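Local coordinates for protein carboxynorspermidine decarboxylase (Campylobacter jejuni subsp. jejuni 81116, PDB 3N29) that probably decarboxylates carboxynorspermidine to norspermidine with pyridoxal-5'-phosphate as cofactor, as a beta/alpha-barrel basic amino acid decarboxylase, at residues M230-K243 / G263-W276. Residues are numbered along the deposited sequence; the frame is centred on the assembly and turned at random.
Sequences MKWVNFGGGHHITK and GVQVYLEPGEAVGW. With PLP (pyridoxal-5'-phosphate), chain C; NSD (N-(3-aminopropyl)propane-1,3-diamine), chain D.
Trp232, Val233 and Asn234 pair in parallel with Gln265, Val266 and Tyr267, in the last two strands of the eight-stranded beta/alpha barrel. Helix 248-262 makes the right-handed beta-alpha-beta crossover between them. Backbone bonds run from Gln265 N to Lys231 O as far as Glu269 N to Gly236 O.

Aromatic and apolar contacts differ on the two sheet faces. On the inner face, Tyr267 forms an offset edge-to-face pair with the five-membered ring of Trp232, planes at 80°. Tyr267 CE2 lies 3.7 Å from Trp232 CB. On the other, Val266 CG1 sits over the centre of the Phe235 ring, and Leu268 CD2 packs against Phe235 CD2. Helices 248-262 and 209-223 cover this side.

Polar side chains meet at the cofactor end. Asn234 CG is anti to the backbone N (chi1 -170°), which brings the amide to Glu269. Asn234 ND2 donates to Glu269 OE2 (3.0 Å) from above the carboxylate plane, while Asn234 OD1 takes Gly236 N in an Asx turn. Thr96 also binds OE2, and His200 binds OE1. Glu269 OE1 lies 2.7 Å from PLP N1, consistent with stabilising a protonated pyridine.

The loops after both strands hold the phosphate. Gly238 N (2.8 Å) and Gly271 N (3.0 Å) donate to PLP O2P; Glu272 N, at the start of helix 272-275, donates to O1P. A water links PLP O2P to His239 O and Ala273 N. Glu272 OE1 accepts from norspermidine N1.

Beyond the phosphate, His240 turns its edge to the face of Trp276; His240 CE1 lies 3.3 Å from Trp276 CE3. Thr242 OG1 donates to a lone pair of Ala273 O at 2.7 Å, in the carbonyl plane.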
loop_
_atom_site.group_PDB
_atom_site.type_symbol
_atom_site.label_atom_id
_atom_site.label_comp_id
_atom_site.label_asym_id
_atom_site.label_seq_id
_atom_site.Cartn_x
_atom_site.Cartn_y
_atom_site.Cartn_z
ATOM N N MET A 230 16.534 19.913 -30.362
ATOM C CA MET A 230 16.236 20.059 -28.937
ATOM C C MET A 230 17.455 20.626 -28.201
ATOM O O MET A 230 18.603 20.562 -28.700
ATOM C CB MET A 230 15.808 18.684 -28.398
ATOM C CG MET A 230 14.522 18.101 -29.014
ATOM S SD MET A 230 13.167 19.157 -28.672
ATOM C CE MET A 230 11.902 18.558 -29.769
ATOM N N LYS A 231 17.221 21.179 -27.014
ATOM C CA LYS A 231 18.255 21.625 -26.130
ATOM C C LYS A 231 18.750 20.519 -25.146
ATOM O O LYS A 231 19.940 20.486 -24.746
ATOM C CB LYS A 231 17.723 22.831 -25.356
ATOM C CG LYS A 231 17.290 24.015 -26.298
ATOM C CD LYS A 231 17.472 25.387 -25.623
ATOM C CE LYS A 231 17.584 26.541 -26.632
ATOM N NZ LYS A 231 17.445 27.887 -25.960
ATOM N N TRP A 232 17.836 19.616 -24.790
ATOM C CA TRP A 232 18.112 18.500 -23.875
ATOM C C TRP A 232 17.291 17.269 -24.183
ATOM O O TRP A 232 16.233 17.338 -24.809
ATOM C CB TRP A 232 17.831 18.902 -22.430
ATOM C CG TRP A 232 16.488 19.563 -22.179
ATOM C CD1 TRP A 232 16.215 20.893 -22.194
ATOM C CD2 TRP A 232 15.271 18.904 -21.771
ATOM N NE1 TRP A 232 14.913 21.113 -21.835
ATOM C CE2 TRP A 232 14.313 19.902 -21.576
ATOM C CE3 TRP A 232 14.935 17.576 -21.532
ATOM C CZ2 TRP A 232 13.032 19.621 -21.200
ATOM C CZ3 TRP A 232 13.640 17.265 -21.183
ATOM C CH2 TRP A 232 12.698 18.290 -20.998
ATOM N N VAL A 233 17.816 16.138 -23.703
ATOM C CA VAL A 233 17.148 14.881 -23.719
ATOM C C VAL A 233 17.319 14.231 -22.342
ATOM O O VAL A 233 18.404 14.274 -21.770
ATOM C CB VAL A 233 17.750 14.011 -24.843
ATOM C CG1 VAL A 233 17.152 12.572 -24.831
ATOM C CG2 VAL A 233 17.430 14.611 -26.207
ATOM N N ASN A 234 16.256 13.615 -21.824
ATOM C CA ASN A 234 16.224 12.975 -20.520
ATOM C C ASN A 234 16.003 11.467 -20.729
ATOM O O ASN A 234 14.991 11.066 -21.342
ATOM C CB ASN A 234 15.080 13.607 -19.739
ATOM C CG ASN A 234 15.060 13.205 -18.270
ATOM O OD1 ASN A 234 15.244 12.041 -17.936
ATOM N ND2 ASN A 234 14.807 14.154 -17.407
ATOM N N PHE A 235 16.954 10.651 -20.293
ATOM C CA PHE A 235 16.953 9.199 -20.562
ATOM C C PHE A 235 16.230 8.439 -19.427
ATOM O O PHE A 235 16.340 7.213 -19.301
ATOM C CB PHE A 235 18.377 8.677 -20.502
ATOM C CG PHE A 235 19.266 9.113 -21.645
ATOM C CD1 PHE A 235 18.783 9.890 -22.687
ATOM C CD2 PHE A 235 20.565 8.640 -21.683
ATOM C CE1 PHE A 235 19.608 10.254 -23.725
ATOM C CE2 PHE A 235 21.403 8.995 -22.740
ATOM C CZ PHE A 235 20.902 9.796 -23.756
ATOM N N GLY A 236 15.576 9.185 -18.582
ATOM C CA GLY A 236 14.745 8.602 -17.506
ATOM C C GLY A 236 15.546 7.785 -16.497
ATOM O O GLY A 236 16.748 8.033 -16.261
ATOM N N GLY A 237 14.853 6.871 -15.825
ATOM C CA GLY A 237 15.471 6.146 -14.755
ATOM C C GLY A 237 15.586 4.688 -15.117
ATOM O O GLY A 237 15.527 4.322 -16.291
ATOM N N GLY A 238 15.691 3.836 -14.095
ATOM C CA GLY A 238 15.869 2.424 -14.300
ATOM C C GLY A 238 17.264 1.899 -14.518
ATOM O O GLY A 238 17.434 0.720 -14.785
ATOM N N HIS A 239 18.243 2.790 -14.438
ATOM C CA HIS A 239 19.671 2.481 -14.652
ATOM C C HIS A 239 20.168 2.060 -13.273
ATOM O O HIS A 239 20.177 2.859 -12.340
ATOM C CB HIS A 239 20.417 3.733 -15.138
ATOM C CG HIS A 239 19.652 4.496 -16.185
ATOM N ND1 HIS A 239 19.354 3.953 -17.400
ATOM C CD2 HIS A 239 18.989 5.680 -16.136
ATOM C CE1 HIS A 239 18.583 4.782 -18.092
ATOM N NE2 HIS A 239 18.358 5.849 -17.350
ATOM N N HIS A 240 20.595 0.819 -13.156
ATOM C CA HIS A 240 20.941 0.232 -11.857
ATOM C C HIS A 240 22.428 0.534 -11.651
ATOM O O HIS A 240 23.248 -0.374 -11.452
ATOM C CB HIS A 240 20.746 -1.297 -11.986
ATOM C CG HIS A 240 20.230 -1.967 -10.759
ATOM N ND1 HIS A 240 19.997 -1.306 -9.579
ATOM C CD2 HIS A 240 19.816 -3.248 -10.556
ATOM C CE1 HIS A 240 19.508 -2.146 -8.688
ATOM N NE2 HIS A 240 19.378 -3.330 -9.251
ATOM N N ILE A 241 22.750 1.805 -11.685
ATOM C CA ILE A 241 24.117 2.293 -11.742
ATOM C C ILE A 241 24.957 1.888 -10.549
ATOM O O ILE A 241 26.195 1.688 -10.659
ATOM C CB ILE A 241 24.104 3.837 -11.887
ATOM C CG1 ILE A 241 23.507 4.230 -13.243
ATOM C CG2 ILE A 241 25.572 4.430 -11.808
ATOM C CD1 ILE A 241 23.149 5.700 -13.385
ATOM N N THR A 242 24.320 1.780 -9.398
ATOM C CA THR A 242 25.043 1.538 -8.174
ATOM C C THR A 242 25.016 0.049 -7.756
ATOM O O THR A 242 25.582 -0.317 -6.736
ATOM C CB THR A 242 24.475 2.375 -7.027
ATOM O OG1 THR A 242 23.076 2.080 -6.872
ATOM C CG2 THR A 242 24.681 3.840 -7.307
ATOM N N LYS A 243 24.444 -0.801 -8.574
ATOM C CA LYS A 243 24.506 -2.234 -8.320
ATOM C C LYS A 243 25.863 -2.760 -8.754
ATOM O O LYS A 243 26.447 -2.331 -9.778
ATOM C CB LYS A 243 23.425 -2.984 -9.073
ATOM C CG LYS A 243 23.419 -4.519 -8.828
ATOM C CD LYS A 243 22.063 -5.131 -9.083
ATOM C CE LYS A 243 22.120 -6.684 -9.337
ATOM N NZ LYS A 243 22.964 -7.366 -8.311
ATOM N N GLY A 263 24.156 17.635 -29.968
ATOM C CA GLY A 263 24.357 18.915 -29.298
ATOM C C GLY A 263 23.336 19.229 -28.241
ATOM O O GLY A 263 22.747 20.340 -28.260
ATOM N N VAL A 264 23.113 18.241 -27.334
ATOM C CA VAL A 264 22.091 18.299 -26.331
ATOM C C VAL A 264 22.689 18.008 -24.921
ATOM O O VAL A 264 23.709 17.346 -24.765
ATOM C CB VAL A 264 20.905 17.298 -26.602
ATOM C CG1 VAL A 264 20.104 17.711 -27.813
ATOM C CG2 VAL A 264 21.392 15.846 -26.719
ATOM N N GLN A 265 22.068 18.587 -23.924
ATOM C CA GLN A 265 22.400 18.312 -22.537
ATOM C C GLN A 265 21.555 17.038 -22.208
ATOM O O GLN A 265 20.347 17.012 -22.422
ATOM C CB GLN A 265 21.942 19.490 -21.689
ATOM C CG GLN A 265 21.996 19.290 -20.140
ATOM C CD GLN A 265 23.379 18.949 -19.728
ATOM O OE1 GLN A 265 23.694 17.814 -19.359
ATOM N NE2 GLN A 265 24.238 19.909 -19.835
ATOM N N VAL A 266 22.202 16.008 -21.691
ATOM C CA VAL A 266 21.517 14.773 -21.335
ATOM C C VAL A 266 21.238 14.838 -19.841
ATOM O O VAL A 266 22.067 15.322 -19.067
ATOM C CB VAL A 266 22.425 13.528 -21.589
ATOM C CG1 VAL A 266 21.780 12.306 -21.010
ATOM C CG2 VAL A 266 22.658 13.305 -23.116
ATOM N N TYR A 267 20.074 14.351 -19.450
ATOM C CA TYR A 267 19.664 14.193 -18.055
ATOM C C TYR A 267 19.422 12.738 -17.758
ATOM O O TYR A 267 18.917 11.971 -18.619
ATOM C CB TYR A 267 18.374 14.979 -17.784
ATOM C CG TYR A 267 18.587 16.444 -17.775
ATOM C CD1 TYR A 267 18.815 17.113 -16.579
ATOM C CD2 TYR A 267 18.600 17.177 -18.964
ATOM C CE1 TYR A 267 19.015 18.454 -16.537
ATOM C CE2 TYR A 267 18.846 18.546 -18.939
ATOM C CZ TYR A 267 19.054 19.164 -17.720
ATOM O OH TYR A 267 19.281 20.506 -17.626
ATOM N N LEU A 268 19.802 12.303 -16.548
ATOM C CA LEU A 268 19.454 10.947 -16.080
ATOM C C LEU A 268 18.660 11.095 -14.787
ATOM O O LEU A 268 18.915 12.029 -14.030
ATOM C CB LEU A 268 20.676 10.089 -15.822
ATOM C CG LEU A 268 21.717 9.784 -16.902
ATOM C CD1 LEU A 268 22.926 9.139 -16.306
ATOM C CD2 LEU A 268 21.179 8.861 -17.987
ATOM N N GLU A 269 17.738 10.175 -14.501
ATOM C CA GLU A 269 16.904 10.402 -13.360
ATOM C C GLU A 269 16.659 9.085 -12.644
ATOM O O GLU A 269 15.487 8.610 -12.517
ATOM C CB GLU A 269 15.662 11.232 -13.707
ATOM C CG GLU A 269 14.933 10.779 -14.873
ATOM C CD GLU A 269 13.623 11.566 -15.211
ATOM O OE1 GLU A 269 12.693 10.858 -15.578
ATOM O OE2 GLU A 269 13.519 12.822 -15.051
ATOM N N PRO A 270 17.734 8.538 -12.074
ATOM C CA PRO A 270 17.609 7.387 -11.233
ATOM C C PRO A 270 16.860 7.661 -9.918
ATOM O O PRO A 270 16.991 8.745 -9.319
ATOM C CB PRO A 270 19.036 7.079 -10.921
ATOM C CG PRO A 270 19.707 8.345 -10.886
ATOM C CD PRO A 270 19.127 9.027 -12.069
ATOM N N GLY A 271 16.079 6.678 -9.504
ATOM C CA GLY A 271 15.538 6.662 -8.145
ATOM C C GLY A 271 16.170 5.528 -7.304
ATOM O O GLY A 271 16.935 5.757 -6.341
ATOM N N GLU A 272 15.881 4.324 -7.700
ATOM C CA GLU A 272 16.371 3.147 -6.991
ATOM C C GLU A 272 17.881 3.130 -6.817
ATOM O O GLU A 272 18.353 2.831 -5.741
ATOM C CB GLU A 272 15.898 1.891 -7.678
ATOM C CG GLU A 272 16.416 0.632 -7.081
ATOM C CD GLU A 272 15.724 -0.596 -7.634
ATOM O OE1 GLU A 272 14.755 -0.514 -8.412
ATOM O OE2 GLU A 272 16.225 -1.645 -7.348
ATOM N N ALA A 273 18.593 3.612 -7.812
ATOM C CA ALA A 273 20.034 3.664 -7.766
ATOM C C ALA A 273 20.574 4.524 -6.626
ATOM O O ALA A 273 21.599 4.242 -6.089
ATOM C CB ALA A 273 20.561 4.147 -9.062
ATOM N N VAL A 274 19.903 5.605 -6.328
ATOM C CA VAL A 274 20.276 6.428 -5.203
ATOM C C VAL A 274 20.142 5.697 -3.872
ATOM O O VAL A 274 21.002 5.762 -3.073
ATOM C CB VAL A 274 19.482 7.729 -5.183
ATOM C CG1 VAL A 274 19.820 8.533 -4.021
ATOM C CG2 VAL A 274 19.728 8.517 -6.436
ATOM N N GLY A 275 19.043 4.976 -3.699
ATOM C CA GLY A 275 18.728 4.287 -2.471
ATOM C C GLY A 275 19.203 2.861 -2.328
ATOM O O GLY A 275 19.044 2.281 -1.311
ATOM N N TRP A 276 19.822 2.333 -3.358
ATOM C CA TRP A 276 20.171 0.946 -3.446
ATOM C C TRP A 276 21.151 0.550 -2.359
ATOM O O TRP A 276 22.241 1.044 -2.298
ATOM C CB TRP A 276 20.768 0.635 -4.844
ATOM C CG TRP A 276 21.239 -0.748 -5.014
ATOM C CD1 TRP A 276 22.510 -1.182 -4.954
ATOM C CD2 TRP A 276 20.446 -1.897 -5.234
ATOM N NE1 TRP A 276 22.568 -2.513 -5.112
ATOM C CE2 TRP A 276 21.304 -2.982 -5.297
ATOM C CE3 TRP A 276 19.082 -2.118 -5.367
ATOM C CZ2 TRP A 276 20.847 -4.262 -5.492
ATOM C CZ3 TRP A 276 18.639 -3.376 -5.569
ATOM C CH2 TRP A 276 19.516 -4.434 -5.635
HETATM N N1 PLP C . 11.700 8.745 -14.287
HETATM C C2 PLP C . 10.401 8.367 -14.479
HETATM C C2A PLP C . 9.538 9.111 -15.466
HETATM C C3 PLP C . 9.886 7.294 -13.688
HETATM O O3 PLP C . 8.557 6.897 -13.852
HETATM C C4 PLP C . 10.703 6.636 -12.748
HETATM C C4A PLP C . 10.118 5.524 -11.887
HETATM C C5 PLP C . 12.048 7.013 -12.616
HETATM C C6 PLP C . 12.513 8.083 -13.410
HETATM C C5A PLP C . 12.976 6.335 -11.634
HETATM O O4P PLP C . 13.010 4.943 -11.825
HETATM P P PLP C . 13.969 4.006 -10.997
HETATM O O1P PLP C . 13.688 4.288 -9.533
HETATM O O2P PLP C . 15.425 4.400 -11.343
HETATM O O3P PLP C . 13.749 2.628 -11.432
HETATM C C1 NSD D . 11.655 0.877 -9.867
HETATM N N1 NSD D . 12.980 0.345 -10.008
HETATM C C2 NSD D . 10.701 0.346 -10.882
HETATM N N2 NSD D . 8.544 1.182 -10.286
HETATM C C3 NSD D . 9.520 1.223 -11.095
HETATM N N3 NSD D . 7.498 -0.080 -6.221
HETATM C C4 NSD D . 8.436 0.431 -9.271
HETATM C C5 NSD D . 7.175 0.607 -8.471
HETATM C C6 NSD D . 6.987 -0.514 -7.480
HETATM O O HOH W 1 17.777 3.590 -10.666
#